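Local atomic coordinates of esterase TesA (Pseudomonas aeruginosa, PDB entry 4JGG), a protein that hydrolyses carboxylic esters such as Tween detergents and short-chain p-nitrophenyl esters, with lysophospholipase and weak palmitoyl-CoA thioesterase activity as well. Residues Leu35-Ser40 and Pro181-Gln186; Gln41-Leu46 and Arg188-Val193. All blocks are in the same frame, centred on the assembly; numbering follows the deposited sequence.

Contact 1. Residues Leu35-Ser40 and Pro181-Gln186; sequences LGLDTS and PALAAQ
Leu37 carries this meeting of two loops in the SGNH (GDSL) hydrolase fold, one loop following helix 30-33, which begins with the probable nucleophile Ser30, the other following the probable catalytic His180. Its bond from CA to CB points toward residues 181-186, and with CG in the crowded position between the backbone N and the carbonyl carbon (chi1 64°) the two methyls part to meet different neighbours, as a branched apolar end can. CD2 comes tip to tip against the side-chain amide of Gln186, 3.5 Å from its NE2, and also lies beside the carbonyl of Pro181. CD1 meets Leu183, whose own side chain crosses it obliquely, with 4.1 Å between the two CD1 atoms.

The Gln186 amide is held in place at both ends. NE2 donates an almost straight bond to Ala182 O (3.0 Å, 169°), in the amide's own plane but well above the plane of the receiving carbonyl, while OE1 accepts from the backbone N of Trp43. A bend at chi2 folds the chain back for this, and glutamine suits the buried place because it can donate and accept together. Ala182 O also takes the backbone N-H of Ala185. On the side of Ser30 and His180, a water donates to both Leu35 O and Pro181 O, and Gln175 binds the same two carbonyls. Gly36 has a positive phi of 91°, where a CB would jam against Leu35 O, so glycine fits. Beyond Leu37, Asp38 forms an Asx turn: its OD1, approached from above the carboxylate plane, accepts from Ser40 N at 3.0 Å and from Ser40 OG at 2.7 Å.

Contact 2. Residues Gln41-Leu46 and Arg188-Val193; sequences QGWVAL and RLLENV
With chi1 at 91°, away from a staggered value, and chi2 at -100°, Trp43 turns its indole across the adjoining helix 186-197. Leu190 has CG anti to its backbone N, so that its CD2 lies 3.6 Å from Leu46 CB, while CD1 lies near the CE3 side of the indole. Leu189 instead keeps CG beside its backbone N, and its CB packs 3.7 Å from Trp43 CB where the two side chains cross at about a right angle. These contacts join the start of helix 43-53, with Gly42 as its N-cap residue, to the C-terminal helix of the alpha/beta/alpha SGNH fold; Trp43 and Val193 also touch Leu128 of the parallel sheet. One turn beyond Leu189, Val193 lays CG2 over the face of the six-membered ring in a CH-pi contact, 4.2 Å from the Trp43 ring centroid and 26° off its normal. Val44 CG2 lies 3.7 Å above the indole plane, toward the rim. A broad flat residue suits this site because it meets several aliphatic groups and still has one N-H to bond: Trp43 NE1 is hydrogen-bonded to Ser32 OG. Phe163 adds an edge-to-face ring contact.

Overall arrangement
The two contacts pair neighbouring parts of the chain: 35-40 runs directly into 41-46, and 181-186 leads into the helix that holds 188-193. Contact 1 is partly buried at the periphery, with loops beside the probable catalytic residues Ser30 and His180, and it mixes a few leucine methyl contacts with a water bridge and a buried amide. Contact 2, closer to the centre of the chain, joins two helices, has no hydrogen bond between its segments and rests on contacts of apolar side chains. The centres of contacts 1 and 2 are about 9 Å apart. The bond from Trp43 N to Gln186 OE1 links them, tying the first turn of helix 43-53 to the start of helix 186-197.

Contact 1. Residues Leu35-Ser40 and Pro181-Gln186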
ATOM      1  N   LEU A  35      12.468   1.889   1.946  1.00 12.51           N
ATOM      2  CA  LEU A  35      13.488   2.892   1.692  1.00 12.98           C
ATOM      3  C   LEU A  35      14.142   3.288   3.002  1.00 13.60           C
ATOM      4  O   LEU A  35      13.459   3.653   3.981  1.00 12.79           O
ATOM      5  CB  LEU A  35      12.896   4.113   0.967  1.00 11.13           C
ATOM      6  CG  LEU A  35      13.782   5.319   0.624  1.00 17.67           C
ATOM      7  CD1 LEU A  35      14.946   4.943  -0.289  1.00 20.60           C
ATOM      8  CD2 LEU A  35      12.934   6.383  -0.037  1.00 13.38           C
ATOM      9  N   GLY A  36      15.468   3.189   3.028  1.00 16.64           N
ATOM     10  CA  GLY A  36      16.249   3.667   4.155  1.00 17.37           C
ATOM     11  C   GLY A  36      16.504   2.617   5.214  1.00 22.68           C
ATOM     12  O   GLY A  36      16.895   2.945   6.334  1.00 20.76           O
ATOM     13  N   LEU A  37      16.276   1.352   4.874  1.00 18.16           N
ATOM     14  CA  LEU A  37      16.490   0.279   5.841  1.00 21.47           C
ATOM     15  C   LEU A  37      16.731  -1.055   5.162  1.00 22.06           C
ATOM     16  O   LEU A  37      16.618  -1.172   3.940  1.00 20.37           O
ATOM     17  CB  LEU A  37      15.310   0.176   6.818  1.00 23.15           C
ATOM     18  CG  LEU A  37      13.938  -0.194   6.257  1.00 17.60           C
ATOM     19  CD1 LEU A  37      13.609  -1.647   6.549  1.00 23.42           C
ATOM     20  CD2 LEU A  37      12.872   0.713   6.840  1.00 17.46           C
ATOM     21  N   ASP A  38      17.077  -2.050   5.975  1.00 21.28           N
ATOM     22  CA  ASP A  38      17.278  -3.415   5.517  1.00 21.49           C
ATOM     23  C   ASP A  38      15.942  -3.960   5.074  1.00 19.05           C
ATOM     24  O   ASP A  38      15.038  -4.135   5.886  1.00 19.73           O
ATOM     25  CB  ASP A  38      17.824  -4.274   6.660  1.00 20.60           C
ATOM     26  CG  ASP A  38      18.248  -5.667   6.204  1.00 27.66           C
ATOM     27  OD1 ASP A  38      17.874  -6.080   5.082  1.00 28.05           O
ATOM     28  OD2 ASP A  38      18.954  -6.354   6.978  1.00 28.32           O
ATOM     29  N   THR A  39      15.816  -4.228   3.783  1.00 19.84           N
ATOM     30  CA  THR A  39      14.556  -4.698   3.228  1.00 20.65           C
ATOM     31  C   THR A  39      14.086  -5.997   3.895  1.00 16.86           C
ATOM     32  O   THR A  39      12.881  -6.227   4.040  1.00 13.10           O
ATOM     33  CB  THR A  39      14.639  -4.848   1.682  1.00 18.31           C
ATOM     34  OG1 THR A  39      15.450  -5.975   1.343  1.00 24.00           O
ATOM     35  CG2 THR A  39      15.234  -3.594   1.062  1.00 15.58           C
ATOM     36  N   SER A  40      15.031  -6.831   4.325  1.00 18.64           N
ATOM     37  CA  SER A  40      14.681  -8.088   5.001  1.00 21.91           C
ATOM     38  C   SER A  40      13.958  -7.835   6.330  1.00 19.99           C
ATOM     39  O   SER A  40      13.342  -8.740   6.895  1.00 16.98           O
ATOM     40  CB  SER A  40      15.926  -8.958   5.224  1.00 22.55           C
ATOM     41  OG  SER A  40      16.853  -8.317   6.084  1.00 21.97           O
ATOM     42  N   PRO A 181       8.823   5.700   6.942  1.00 12.06           N
ATOM     43  CA  PRO A 181       8.933   5.063   8.255  1.00 14.43           C
ATOM     44  C   PRO A 181      10.320   4.486   8.516  1.00 14.96           C
ATOM     45  O   PRO A 181      10.978   3.973   7.609  1.00 15.69           O
ATOM     46  CB  PRO A 181       7.874   3.960   8.188  1.00 11.71           C
ATOM     47  CG  PRO A 181       6.813   4.552   7.318  1.00 11.69           C
ATOM     48  CD  PRO A 181       7.629   5.231   6.217  1.00 13.09           C
ATOM     49  N   ALA A 182      10.763   4.583   9.766  1.00 18.09           N
ATOM     50  CA  ALA A 182      12.041   4.021  10.168  1.00 12.51           C
ATOM     51  C   ALA A 182      11.882   2.523  10.433  1.00 13.69           C
ATOM     52  O   ALA A 182      10.792   1.980  10.330  1.00 12.62           O
ATOM     53  CB  ALA A 182      12.550   4.729  11.407  1.00 12.90           C
ATOM     54  N   LEU A 183      12.980   1.876  10.789  1.00 16.11           N
ATOM     55  CA  LEU A 183      12.995   0.448  11.105  1.00 17.48           C
ATOM     56  C   LEU A 183      11.998   0.087  12.212  1.00 18.92           C
ATOM     57  O   LEU A 183      11.280  -0.909  12.118  1.00 18.85           O
ATOM     58  CB  LEU A 183      14.415   0.043  11.515  1.00 18.82           C
ATOM     59  CG  LEU A 183      14.697  -1.428  11.806  1.00 18.72           C
ATOM     60  CD1 LEU A 183      14.388  -2.251  10.570  1.00 18.81           C
ATOM     61  CD2 LEU A 183      16.145  -1.606  12.232  1.00 16.71           C
ATOM     62  N   ALA A 184      11.937   0.913  13.251  1.00 13.70           N
ATOM     63  CA  ALA A 184      11.110   0.617  14.419  1.00 19.86           C
ATOM     64  C   ALA A 184       9.620   0.533  14.090  1.00 20.10           C
ATOM     65  O   ALA A 184       8.834  -0.033  14.856  1.00 18.44           O
ATOM     66  CB  ALA A 184      11.351   1.647  15.504  1.00 21.02           C
ATOM     67  N   ALA A 185       9.239   1.082  12.942  1.00 12.30           N
ATOM     68  CA  ALA A 185       7.834   1.149  12.552  1.00 15.04           C
ATOM     69  C   ALA A 185       7.356  -0.094  11.813  1.00 12.60           C
ATOM     70  O   ALA A 185       6.150  -0.309  11.664  1.00 11.45           O
ATOM     71  CB  ALA A 185       7.592   2.378  11.689  1.00 11.73           C
ATOM     72  N   GLN A 186       8.294  -0.903  11.334  1.00 15.79           N
ATOM     73  CA  GLN A 186       7.944  -1.995  10.413  1.00 14.65           C
ATOM     74  C   GLN A 186       6.958  -3.010  10.997  1.00 13.86           C
ATOM     75  O   GLN A 186       6.001  -3.414  10.319  1.00 11.09           O
ATOM     76  CB  GLN A 186       9.197  -2.676   9.842  1.00 12.38           C
ATOM     77  CG  GLN A 186      10.172  -1.735   9.120  1.00 15.37           C
ATOM     78  CD  GLN A 186       9.520  -0.944   7.997  1.00 13.71           C
ATOM     79  OE1 GLN A 186       8.964  -1.511   7.062  1.00 13.06           O
ATOM     80  NE2 GLN A 186       9.586   0.375   8.091  1.00 16.08           N
TER
HETATM   81  O   HOH W   1      10.748   3.265   4.774  1.00 17.18           O

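Contact 2. Residues Gln41-Leu46 and Arg188-Val193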
ATOM      1  N   GLN A  41      14.033  -6.599   6.818  1.00 15.88           N
ATOM      2  CA  GLN A  41      13.355  -6.201   8.049  1.00 18.21           C
ATOM      3  C   GLN A  41      12.132  -5.343   7.746  1.00 17.45           C
ATOM      4  O   GLN A  41      11.429  -4.899   8.655  1.00 14.65           O
ATOM      5  CB  GLN A  41      14.308  -5.427   8.966  1.00 18.18           C
ATOM      6  CG  GLN A  41      15.460  -6.263   9.531  1.00 22.13           C
ATOM      7  CD  GLN A  41      15.004  -7.291  10.565  1.00 26.21           C
ATOM      8  OE1 GLN A  41      14.008  -7.094  11.263  1.00 29.28           O
ATOM      9  NE2 GLN A  41      15.741  -8.396  10.666  1.00 26.83           N
ATOM     10  N   GLY A  42      11.887  -5.117   6.460  1.00 14.52           N
ATOM     11  CA  GLY A  42      10.741  -4.337   6.035  1.00 14.74           C
ATOM     12  C   GLY A  42       9.433  -5.063   6.233  1.00 13.25           C
ATOM     13  O   GLY A  42       9.385  -6.296   6.347  1.00 15.57           O
ATOM     14  N   TRP A  43       8.351  -4.295   6.265  1.00 14.49           N
ATOM     15  CA  TRP A  43       7.051  -4.851   6.602  1.00 12.39           C
ATOM     16  C   TRP A  43       6.617  -6.010   5.689  1.00 14.24           C
ATOM     17  O   TRP A  43       6.032  -6.986   6.157  1.00 14.93           O
ATOM     18  CB  TRP A  43       5.994  -3.740   6.712  1.00 14.15           C
ATOM     19  CG  TRP A  43       5.245  -3.406   5.457  1.00 11.89           C
ATOM     20  CD1 TRP A  43       5.484  -2.368   4.613  1.00 12.18           C
ATOM     21  CD2 TRP A  43       4.107  -4.102   4.934  1.00 13.05           C
ATOM     22  NE1 TRP A  43       4.566  -2.372   3.582  1.00 12.15           N
ATOM     23  CE2 TRP A  43       3.715  -3.431   3.754  1.00 10.56           C
ATOM     24  CE3 TRP A  43       3.381  -5.221   5.347  1.00 11.59           C
ATOM     25  CZ2 TRP A  43       2.629  -3.849   2.984  1.00 11.34           C
ATOM     26  CZ3 TRP A  43       2.309  -5.638   4.580  1.00 11.42           C
ATOM     27  CH2 TRP A  43       1.947  -4.961   3.409  1.00 16.66           C
ATOM     28  N   VAL A  44       6.924  -5.933   4.401  1.00 11.52           N
ATOM     29  CA  VAL A  44       6.522  -7.004   3.482  1.00 11.55           C
ATOM     30  C   VAL A  44       7.272  -8.299   3.791  1.00  9.98           C
ATOM     31  O   VAL A  44       6.693  -9.383   3.788  1.00 12.91           O
ATOM     32  CB  VAL A  44       6.742  -6.617   2.005  1.00 10.72           C
ATOM     33  CG1 VAL A  44       6.652  -7.840   1.133  1.00 10.58           C
ATOM     34  CG2 VAL A  44       5.720  -5.572   1.559  1.00 10.36           C
ATOM     35  N   ALA A  45       8.562  -8.163   4.073  1.00 12.64           N
ATOM     36  CA  ALA A  45       9.394  -9.261   4.544  1.00 13.62           C
ATOM     37  C   ALA A  45       8.827  -9.878   5.807  1.00 15.39           C
ATOM     38  O   ALA A  45       8.875 -11.095   5.992  1.00 12.77           O
ATOM     39  CB  ALA A  45      10.806  -8.768   4.802  1.00 13.71           C
ATOM     40  N   LEU A  46       8.304  -9.037   6.698  1.00 11.97           N
ATOM     41  CA  LEU A  46       7.720  -9.534   7.931  1.00 11.83           C
ATOM     42  C   LEU A  46       6.391 -10.227   7.647  1.00 13.47           C
ATOM     43  O   LEU A  46       5.987 -11.148   8.374  1.00 15.01           O
ATOM     44  CB  LEU A  46       7.492  -8.386   8.924  1.00 12.03           C
ATOM     45  CG  LEU A  46       8.683  -7.516   9.328  1.00 11.37           C
ATOM     46  CD1 LEU A  46       8.231  -6.516  10.391  1.00 12.95           C
ATOM     47  CD2 LEU A  46       9.830  -8.348   9.830  1.00 17.16           C
ATOM     48  N   ARG A 188       4.699  -2.348  13.236  1.00 12.97           N
ATOM     49  CA  ARG A 188       3.408  -1.670  13.298  1.00 14.19           C
ATOM     50  C   ARG A 188       2.728  -1.594  11.933  1.00 12.07           C
ATOM     51  O   ARG A 188       1.528  -1.829  11.824  1.00 12.22           O
ATOM     52  CB  ARG A 188       3.539  -0.259  13.879  1.00 12.19           C
ATOM     53  CG  ARG A 188       2.195   0.450  13.997  1.00 13.59           C
ATOM     54  CD  ARG A 188       1.350  -0.189  15.089  1.00 14.56           C
ATOM     55  NE  ARG A 188      -0.070   0.147  15.011  1.00 14.07           N
ATOM     56  CZ  ARG A 188      -0.660   1.078  15.754  1.00 13.54           C
ATOM     57  NH1 ARG A 188       0.047   1.788  16.617  1.00  9.33           N
ATOM     58  NH2 ARG A 188      -1.956   1.308  15.621  1.00 14.24           N
ATOM     59  N   LEU A 189       3.485  -1.239  10.900  1.00 14.08           N
ATOM     60  CA  LEU A 189       2.971  -1.353   9.530  1.00 13.16           C
ATOM     61  C   LEU A 189       2.328  -2.726   9.309  1.00 11.19           C
ATOM     62  O   LEU A 189       1.200  -2.811   8.833  1.00 12.07           O
ATOM     63  CB  LEU A 189       4.073  -1.071   8.496  1.00  9.85           C
ATOM     64  CG  LEU A 189       4.589   0.373   8.533  1.00 14.10           C
ATOM     65  CD1 LEU A 189       5.713   0.623   7.503  1.00 11.00           C
ATOM     66  CD2 LEU A 189       3.430   1.348   8.311  1.00  9.87           C
ATOM     67  N   LEU A 190       3.032  -3.803   9.661  1.00 15.09           N
ATOM     68  CA  LEU A 190       2.474  -5.151   9.488  1.00 11.46           C
ATOM     69  C   LEU A 190       1.223  -5.366  10.326  1.00 12.73           C
ATOM     70  O   LEU A 190       0.239  -5.936   9.845  1.00 12.27           O
ATOM     71  CB  LEU A 190       3.513  -6.244   9.790  1.00 12.21           C
ATOM     72  CG  LEU A 190       3.020  -7.698   9.820  1.00 14.63           C
ATOM     73  CD1 LEU A 190       2.493  -8.172   8.470  1.00 14.37           C
ATOM     74  CD2 LEU A 190       4.147  -8.598  10.301  1.00 12.10           C
ATOM     75  N   GLU A 191       1.267  -4.922  11.580  1.00 11.94           N
ATOM     76  CA  GLU A 191       0.084  -4.941  12.435  1.00 12.80           C
ATOM     77  C   GLU A 191      -1.102  -4.265  11.750  1.00 13.53           C
ATOM     78  O   GLU A 191      -2.237  -4.735  11.834  1.00 13.95           O
ATOM     79  CB  GLU A 191       0.364  -4.269  13.786  1.00 14.93           C
ATOM     80  CG  GLU A 191      -0.904  -3.945  14.578  1.00 17.21           C
ATOM     81  CD  GLU A 191      -0.646  -3.441  16.002  1.00 17.36           C
ATOM     82  OE1 GLU A 191       0.506  -3.500  16.491  1.00 14.56           O
ATOM     83  OE2 GLU A 191      -1.611  -2.972  16.630  1.00 17.33           O
ATOM     84  N   ASN A 192      -0.844  -3.158  11.064  1.00 12.83           N
ATOM     85  CA  ASN A 192      -1.940  -2.394  10.480  1.00 13.18           C
ATOM     86  C   ASN A 192      -2.606  -3.063   9.286  1.00 15.11           C
ATOM     87  O   ASN A 192      -3.755  -2.760   8.966  1.00 14.27           O
ATOM     88  CB  ASN A 192      -1.493  -0.967  10.141  1.00 14.27           C
ATOM     89  CG  ASN A 192      -1.297  -0.129  11.378  1.00 15.57           C
ATOM     90  OD1 ASN A 192      -1.743  -0.513  12.455  1.00 16.31           O
ATOM     91  ND2 ASN A 192      -0.632   1.011  11.243  1.00 15.85           N
ATOM     92  N   VAL A 193      -1.888  -3.974   8.632  1.00 11.93           N
ATOM     93  CA  VAL A 193      -2.418  -4.635   7.449  1.00 12.32           C
ATOM     94  C   VAL A 193      -3.034  -5.983   7.806  1.00 11.72           C
ATOM     95  O   VAL A 193      -4.093  -6.329   7.306  1.00 14.12           O
ATOM     96  CB  VAL A 193      -1.315  -4.858   6.368  1.00 11.12           C
ATOM     97  CG1 VAL A 193      -1.910  -5.448   5.100  1.00 15.34           C
ATOM     98  CG2 VAL A 193      -0.584  -3.568   6.062  1.00  9.51           C
TER